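PDB 2CVZ: 3-hydroxyisobutyrate dehydrogenase from Thermus thermophilus, which probably catalyses the NADP-dependent oxidation of 3-hydroxyisobutyrate to methylmalonate semialdehyde, a step of valine breakdown. Local coordinates for residues Val109-Ala114 and Ala160-Lys165; Val130-Pro135 and Lys150-Val155. All blocks are in the same frame, centred on the assembly; numbering follows the deposited sequence.

How the contacts relate
Both contacts are largely buried, and they meet in the mixed sheet of the NADPH-binding domain, where strands 110-117 and 128-133 are antiparallel neighbours; Asp113 O lies 2.9 Å from Gly133 N, a probable hydrogen bond joining them. Contact 1 ties the first of these strands to the start of helix 160-188, mainly through polar side chains. Contact 2 pairs the second with strand 149-156, outermost within this chain, mainly through backbone bonds, and its outer strand reaches Glu198 and Lys195 of the second subunit. Strand 149-156 leads on to helix 160-188, so contact 2 is nested within the loop that contact 1 closes, with centres about 8 Å apart.

Contact 1: residues Val109-Ala114 and Ala160-Lys165; sequences VTYLDA and AGHAVK
Asp113 and His162 carry this contact between strand 110-113 and the first turn of helix 160-188. With chi1 at 37°, CG of Asp113 sits between its backbone N and carbonyl carbon, which sends OD1 to the N-terminal end of the helix. There Asp113 OD1 takes the N-H of His162 (OD1 to N 3.0 Å, 152° at the hydrogen) on its anti lone pair. Asp113 OD1 also has a weak, strongly bent bond from Gly161 N (2.8 Å, 120°). Gly161 carries no side chain on the side facing Asp113, and OD1 occupies that side. OD2 turns to Gly159 N, just before the helix, so both carboxylate oxygens are engaged by backbone amides. Asp113 CB lies over one face of the His162 imidazole, toward the rim, a CH-pi contact 3.3 Å from the ring centroid. At the ring edge His162 NE2 donates to Tyr111 OH (3.0 Å), which lies almost exactly in the imidazole plane; that hydroxyl also hydrogen-bonds to Asp88 OD2. Farther along the helix Lys165 belongs to the NADPH pocket, its NZ bonded to Val116 O and Asn169 OD1. The carboxylate faces amide N-H groups at a helix start, an environment that would probably stabilise its negative charge, while the hydroxyl and Asp113 CB together probably limit rotation of the His162 ring.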
ATOM      1  N   VAL C 109     -22.341  31.626 -23.145  1.00 32.99           N
ATOM      2  CA  VAL C 109     -21.600  31.770 -21.894  1.00 31.64           C
ATOM      3  C   VAL C 109     -20.311  30.958 -21.944  1.00 30.78           C
ATOM      4  O   VAL C 109     -20.319  29.791 -22.337  1.00 31.70           O
ATOM      5  CB  VAL C 109     -22.443  31.293 -20.691  1.00 32.19           C
ATOM      6  CG1 VAL C 109     -21.621  31.369 -19.412  1.00 32.09           C
ATOM      7  CG2 VAL C 109     -23.693  32.149 -20.565  1.00 30.54           C
ATOM      8  N   THR C 110     -19.208  31.578 -21.541  1.00 29.32           N
ATOM      9  CA  THR C 110     -17.911  30.911 -21.551  1.00 27.94           C
ATOM     10  C   THR C 110     -17.499  30.435 -20.163  1.00 27.68           C
ATOM     11  O   THR C 110     -17.261  31.239 -19.259  1.00 26.65           O
ATOM     12  CB  THR C 110     -16.822  31.842 -22.103  1.00 28.74           C
ATOM     13  OG1 THR C 110     -17.173  32.240 -23.435  1.00 27.74           O
ATOM     14  CG2 THR C 110     -15.473  31.134 -22.130  1.00 28.34           C
ATOM     15  N   TYR C 111     -17.421  29.115 -20.010  1.00 26.70           N
ATOM     16  CA  TYR C 111     -17.042  28.494 -18.747  1.00 26.23           C
ATOM     17  C   TYR C 111     -15.531  28.338 -18.642  1.00 26.29           C
ATOM     18  O   TYR C 111     -14.848  28.054 -19.629  1.00 25.59           O
ATOM     19  CB  TYR C 111     -17.691  27.112 -18.625  1.00 25.17           C
ATOM     20  CG  TYR C 111     -17.279  26.322 -17.394  1.00 24.32           C
ATOM     21  CD1 TYR C 111     -18.043  26.362 -16.226  1.00 23.04           C
ATOM     22  CD2 TYR C 111     -16.130  25.525 -17.402  1.00 22.38           C
ATOM     23  CE1 TYR C 111     -17.678  25.622 -15.097  1.00 22.50           C
ATOM     24  CE2 TYR C 111     -15.755  24.785 -16.277  1.00 21.94           C
ATOM     25  CZ  TYR C 111     -16.533  24.836 -15.132  1.00 21.93           C
ATOM     26  OH  TYR C 111     -16.181  24.087 -14.031  1.00 22.24           O
ATOM     27  N   LEU C 112     -15.021  28.521 -17.430  1.00 25.22           N
ATOM     28  CA  LEU C 112     -13.599  28.373 -17.155  1.00 25.29           C
ATOM     29  C   LEU C 112     -13.474  27.711 -15.798  1.00 24.86           C
ATOM     30  O   LEU C 112     -14.112  28.152 -14.842  1.00 22.48           O
ATOM     31  CB  LEU C 112     -12.909  29.738 -17.096  1.00 27.71           C
ATOM     32  CG  LEU C 112     -12.835  30.579 -18.371  1.00 30.23           C
ATOM     33  CD1 LEU C 112     -12.188  31.914 -18.057  1.00 33.43           C
ATOM     34  CD2 LEU C 112     -12.035  29.837 -19.426  1.00 32.96           C
ATOM     35  N   ASP C 113     -12.697  26.637 -15.698  1.00 24.24           N
ATOM     36  CA  ASP C 113     -12.529  26.040 -14.384  1.00 24.12           C
ATOM     37  C   ASP C 113     -11.425  26.841 -13.719  1.00 23.05           C
ATOM     38  O   ASP C 113     -10.359  27.055 -14.296  1.00 25.40           O
ATOM     39  CB  ASP C 113     -12.182  24.536 -14.434  1.00 24.90           C
ATOM     40  CG  ASP C 113     -11.259  24.154 -15.576  1.00 25.59           C
ATOM     41  OD1 ASP C 113     -10.388  23.285 -15.355  1.00 23.69           O
ATOM     42  OD2 ASP C 113     -11.415  24.681 -16.695  1.00 28.30           O
ATOM     43  N   ALA C 114     -11.699  27.319 -12.512  1.00 20.16           N
ATOM     44  CA  ALA C 114     -10.730  28.120 -11.789  1.00 18.86           C
ATOM     45  C   ALA C 114     -10.619  27.725 -10.322  1.00 19.58           C
ATOM     46  O   ALA C 114     -10.793  28.559  -9.429  1.00 19.13           O
ATOM     47  CB  ALA C 114     -11.097  29.598 -11.909  1.00 19.36           C
ATOM     48  N   ALA C 160      -8.505  21.189 -17.349  1.00 21.15           N
ATOM     49  CA  ALA C 160      -7.109  21.122 -16.927  1.00 20.44           C
ATOM     50  C   ALA C 160      -6.902  21.748 -15.555  1.00 20.25           C
ATOM     51  O   ALA C 160      -6.045  21.310 -14.792  1.00 20.17           O
ATOM     52  CB  ALA C 160      -6.215  21.806 -17.954  1.00 21.09           C
ATOM     53  N   GLY C 161      -7.682  22.781 -15.247  1.00 19.27           N
ATOM     54  CA  GLY C 161      -7.559  23.432 -13.955  1.00 18.78           C
ATOM     55  C   GLY C 161      -7.989  22.488 -12.848  1.00 18.04           C
ATOM     56  O   GLY C 161      -7.295  22.335 -11.844  1.00 17.95           O
ATOM     57  N   HIS C 162      -9.141  21.850 -13.036  1.00 18.54           N
ATOM     58  CA  HIS C 162      -9.660  20.908 -12.052  1.00 18.30           C
ATOM     59  C   HIS C 162      -8.698  19.739 -11.872  1.00 17.49           C
ATOM     60  O   HIS C 162      -8.535  19.223 -10.769  1.00 17.61           O
ATOM     61  CB  HIS C 162     -11.023  20.364 -12.490  1.00 19.15           C
ATOM     62  CG  HIS C 162     -12.125  21.374 -12.445  1.00 20.10           C
ATOM     63  ND1 HIS C 162     -12.321  22.215 -11.370  1.00 20.05           N
ATOM     64  CD2 HIS C 162     -13.111  21.657 -13.329  1.00 21.53           C
ATOM     65  CE1 HIS C 162     -13.380  22.973 -11.594  1.00 20.11           C
ATOM     66  NE2 HIS C 162     -13.877  22.657 -12.776  1.00 20.96           N
ATOM     67  N   ALA C 163      -8.067  19.324 -12.963  1.00 17.09           N
ATOM     68  CA  ALA C 163      -7.124  18.214 -12.919  1.00 16.97           C
ATOM     69  C   ALA C 163      -5.903  18.556 -12.074  1.00 16.44           C
ATOM     70  O   ALA C 163      -5.486  17.766 -11.228  1.00 16.83           O
ATOM     71  CB  ALA C 163      -6.696  17.839 -14.331  1.00 17.45           C
ATOM     72  N   VAL C 164      -5.326  19.733 -12.306  1.00 16.25           N
ATOM     73  CA  VAL C 164      -4.159  20.151 -11.539  1.00 15.45           C
ATOM     74  C   VAL C 164      -4.523  20.314 -10.067  1.00 15.14           C
ATOM     75  O   VAL C 164      -3.731  19.984  -9.181  1.00 15.71           O
ATOM     76  CB  VAL C 164      -3.581  21.482 -12.074  1.00 15.98           C
ATOM     77  CG1 VAL C 164      -2.468  21.973 -11.164  1.00 14.67           C
ATOM     78  CG2 VAL C 164      -3.052  21.280 -13.484  1.00 16.36           C
ATOM     79  N   LYS C 165      -5.723  20.821  -9.807  1.00 15.72           N
ATOM     80  CA  LYS C 165      -6.175  21.012  -8.434  1.00 17.53           C
ATOM     81  C   LYS C 165      -6.274  19.668  -7.723  1.00 15.82           C
ATOM     82  O   LYS C 165      -5.830  19.527  -6.587  1.00 16.66           O
ATOM     83  CB  LYS C 165      -7.538  21.715  -8.404  1.00 16.86           C
ATOM     84  CG  LYS C 165      -8.182  21.804  -7.012  1.00 18.07           C
ATOM     85  CD  LYS C 165      -7.295  22.533  -5.996  1.00 21.04           C
ATOM     86  CE  LYS C 165      -7.966  22.601  -4.626  1.00 22.60           C
ATOM     87  NZ  LYS C 165      -7.077  23.192  -3.580  1.00 23.59           N
TER

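Contact 2: residues Val130-Pro135 and Lys150-Val155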
ATOM      1  N   VAL C 130      -4.672  30.464  -8.281  1.00 18.47           N
ATOM      2  CA  VAL C 130      -5.719  29.992  -9.174  1.00 20.02           C
ATOM      3  C   VAL C 130      -5.142  29.270 -10.384  1.00 21.77           C
ATOM      4  O   VAL C 130      -4.190  29.741 -10.997  1.00 23.78           O
ATOM      5  CB  VAL C 130      -6.589  31.169  -9.686  1.00 19.99           C
ATOM      6  CG1 VAL C 130      -7.690  30.645 -10.607  1.00 19.10           C
ATOM      7  CG2 VAL C 130      -7.200  31.918  -8.511  1.00 20.01           C
HETATM    8  N   MSE C 131      -5.729  28.125 -10.716  1.00 22.12           N
HETATM    9  CA  MSE C 131      -5.304  27.346 -11.875  1.00 22.73           C
HETATM   10  C   MSE C 131      -6.461  27.370 -12.868  1.00 24.06           C
HETATM   11  O   MSE C 131      -7.485  26.714 -12.661  1.00 24.31           O
HETATM   12  CB  MSE C 131      -4.949  25.911 -11.458  1.00 24.61           C
HETATM   13  CG  MSE C 131      -5.938  25.248 -10.507  1.00 24.51           C
HETATM   14 SE   MSE C 131      -5.072  24.373  -8.995  1.00 29.54          SE
HETATM   15  CE  MSE C 131      -4.879  25.916  -7.848  1.00 24.64           C
ATOM     16  N   LEU C 132      -6.297  28.146 -13.938  1.00 23.64           N
ATOM     17  CA  LEU C 132      -7.335  28.300 -14.956  1.00 24.81           C
ATOM     18  C   LEU C 132      -7.293  27.296 -16.090  1.00 24.38           C
ATOM     19  O   LEU C 132      -6.227  26.933 -16.582  1.00 23.47           O
ATOM     20  CB  LEU C 132      -7.283  29.701 -15.582  1.00 26.08           C
ATOM     21  CG  LEU C 132      -7.640  30.954 -14.783  1.00 27.79           C
ATOM     22  CD1 LEU C 132      -9.081  30.875 -14.300  1.00 27.06           C
ATOM     23  CD2 LEU C 132      -6.685  31.096 -13.623  1.00 29.69           C
ATOM     24  N   GLY C 133      -8.483  26.875 -16.505  1.00 25.10           N
ATOM     25  CA  GLY C 133      -8.625  25.950 -17.609  1.00 25.07           C
ATOM     26  C   GLY C 133      -9.639  26.554 -18.564  1.00 26.16           C
ATOM     27  O   GLY C 133     -10.761  26.868 -18.162  1.00 25.70           O
ATOM     28  N   GLY C 134      -9.245  26.740 -19.820  1.00 25.53           N
ATOM     29  CA  GLY C 134     -10.155  27.316 -20.794  1.00 26.59           C
ATOM     30  C   GLY C 134      -9.436  28.073 -21.896  1.00 27.26           C
ATOM     31  O   GLY C 134      -8.210  28.023 -21.971  1.00 25.63           O
ATOM     32  N   PRO C 135     -10.173  28.781 -22.770  1.00 29.02           N
ATOM     33  CA  PRO C 135      -9.605  29.557 -23.881  1.00 30.98           C
ATOM     34  C   PRO C 135      -8.710  30.706 -23.421  1.00 33.14           C
ATOM     35  O   PRO C 135      -9.005  31.384 -22.435  1.00 33.61           O
ATOM     36  CB  PRO C 135     -10.845  30.063 -24.622  1.00 31.22           C
ATOM     37  CG  PRO C 135     -11.881  29.022 -24.315  1.00 31.47           C
ATOM     38  CD  PRO C 135     -11.644  28.766 -22.847  1.00 29.40           C
ATOM     39  N   LYS C 150      -3.614  35.876  -6.053  1.00 24.49           N
ATOM     40  CA  LYS C 150      -2.286  36.442  -6.231  1.00 26.34           C
ATOM     41  C   LYS C 150      -1.698  35.732  -7.448  1.00 26.38           C
ATOM     42  O   LYS C 150      -1.657  36.294  -8.543  1.00 27.20           O
ATOM     43  CB  LYS C 150      -1.420  36.192  -4.992  1.00 27.37           C
ATOM     44  CG  LYS C 150      -0.039  36.832  -5.066  1.00 31.96           C
ATOM     45  CD  LYS C 150       0.692  36.725  -3.737  1.00 35.23           C
ATOM     46  CE  LYS C 150       2.060  37.394  -3.797  1.00 38.27           C
ATOM     47  NZ  LYS C 150       2.751  37.355  -2.476  1.00 40.28           N
ATOM     48  N   LYS C 151      -1.267  34.488  -7.256  1.00 25.69           N
ATOM     49  CA  LYS C 151      -0.701  33.688  -8.337  1.00 24.54           C
ATOM     50  C   LYS C 151      -1.810  33.094  -9.203  1.00 23.77           C
ATOM     51  O   LYS C 151      -2.650  32.338  -8.719  1.00 22.80           O
ATOM     52  CB  LYS C 151       0.159  32.558  -7.759  1.00 26.23           C
ATOM     53  CG  LYS C 151       0.527  31.472  -8.763  1.00 28.28           C
ATOM     54  CD  LYS C 151       1.536  31.948  -9.795  1.00 30.90           C
ATOM     55  CE  LYS C 151       2.924  32.096  -9.187  1.00 31.36           C
ATOM     56  NZ  LYS C 151       3.929  32.519 -10.204  1.00 31.07           N
ATOM     57  N   VAL C 152      -1.804  33.437 -10.486  1.00 21.51           N
ATOM     58  CA  VAL C 152      -2.808  32.943 -11.423  1.00 21.88           C
ATOM     59  C   VAL C 152      -2.123  32.288 -12.619  1.00 22.50           C
ATOM     60  O   VAL C 152      -1.391  32.947 -13.359  1.00 23.92           O
ATOM     61  CB  VAL C 152      -3.706  34.100 -11.912  1.00 21.02           C
ATOM     62  CG1 VAL C 152      -4.756  33.580 -12.872  1.00 20.80           C
ATOM     63  CG2 VAL C 152      -4.363  34.778 -10.718  1.00 20.85           C
ATOM     64  N   VAL C 153      -2.365  30.992 -12.811  1.00 22.22           N
ATOM     65  CA  VAL C 153      -1.745  30.251 -13.908  1.00 22.24           C
ATOM     66  C   VAL C 153      -2.738  29.566 -14.848  1.00 23.22           C
ATOM     67  O   VAL C 153      -3.667  28.886 -14.405  1.00 22.64           O
ATOM     68  CB  VAL C 153      -0.780  29.169 -13.356  1.00 22.40           C
ATOM     69  CG1 VAL C 153      -0.050  28.475 -14.499  1.00 21.21           C
ATOM     70  CG2 VAL C 153       0.206  29.799 -12.393  1.00 22.58           C
ATOM     71  N   HIS C 154      -2.535  29.757 -16.149  1.00 22.71           N
ATOM     72  CA  HIS C 154      -3.379  29.135 -17.165  1.00 24.39           C
ATOM     73  C   HIS C 154      -2.720  27.792 -17.447  1.00 24.62           C
ATOM     74  O   HIS C 154      -1.638  27.743 -18.038  1.00 24.35           O
ATOM     75  CB  HIS C 154      -3.392  29.975 -18.445  1.00 25.14           C
ATOM     76  CG  HIS C 154      -4.308  29.447 -19.505  1.00 27.31           C
ATOM     77  ND1 HIS C 154      -4.267  29.886 -20.810  1.00 28.30           N
ATOM     78  CD2 HIS C 154      -5.304  28.531 -19.447  1.00 26.63           C
ATOM     79  CE1 HIS C 154      -5.197  29.263 -21.512  1.00 29.65           C
ATOM     80  NE2 HIS C 154      -5.841  28.435 -20.708  1.00 28.74           N
ATOM     81  N   VAL C 155      -3.367  26.706 -17.034  1.00 23.66           N
ATOM     82  CA  VAL C 155      -2.792  25.380 -17.217  1.00 23.29           C
ATOM     83  C   VAL C 155      -3.276  24.573 -18.413  1.00 24.62           C
ATOM     84  O   VAL C 155      -2.770  23.481 -18.659  1.00 24.93           O
ATOM     85  CB  VAL C 155      -2.971  24.530 -15.943  1.00 21.86           C
ATOM     86  CG1 VAL C 155      -2.244  25.195 -14.788  1.00 20.16           C
ATOM     87  CG2 VAL C 155      -4.450  24.367 -15.618  1.00 21.99           C
TER
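Val130 and Leu132 are each bonded through both N and O to strand 151-155, in the beta-alpha-beta crossover formed by strand 128-133, helix 136-142 and strand 149-156. This is the pattern of parallel strands, in which one residue bonds to the two flanking its partner. Val130 N bonds to Lys151 O at 2.8 Å, and Val130 O receives Val153 N at 2.9 Å in a nearly straight bond (176°). The ladder continues with Leu132 N to Val153 O at 2.8 Å and Val155 N to Leu132 O at 2.9 Å. The side chain of His154, which pairs with Leu132, reaches past the ladder with CG anti to the backbone N (chi1 -176°), and His154 NE2 donates to Gly134 O at 2.7 Å, the acceptor tilted out of the imidazole plane. Met131, a selenomethionine, and Val153 occupy one face of the sheet, where both pack on Val199 of the second subunit. Val130, Leu132, Val152 and His154 share the other, and His154 there touches Glu136 and Val139 of the connecting helix. Val155 CG2 packs 3.3 Å from Leu132 O. Packing is tightest where Leu132 CD2 and Val152 CG1 meet as single methyls, 3.2 Å apart and closer than usual van der Waals contact.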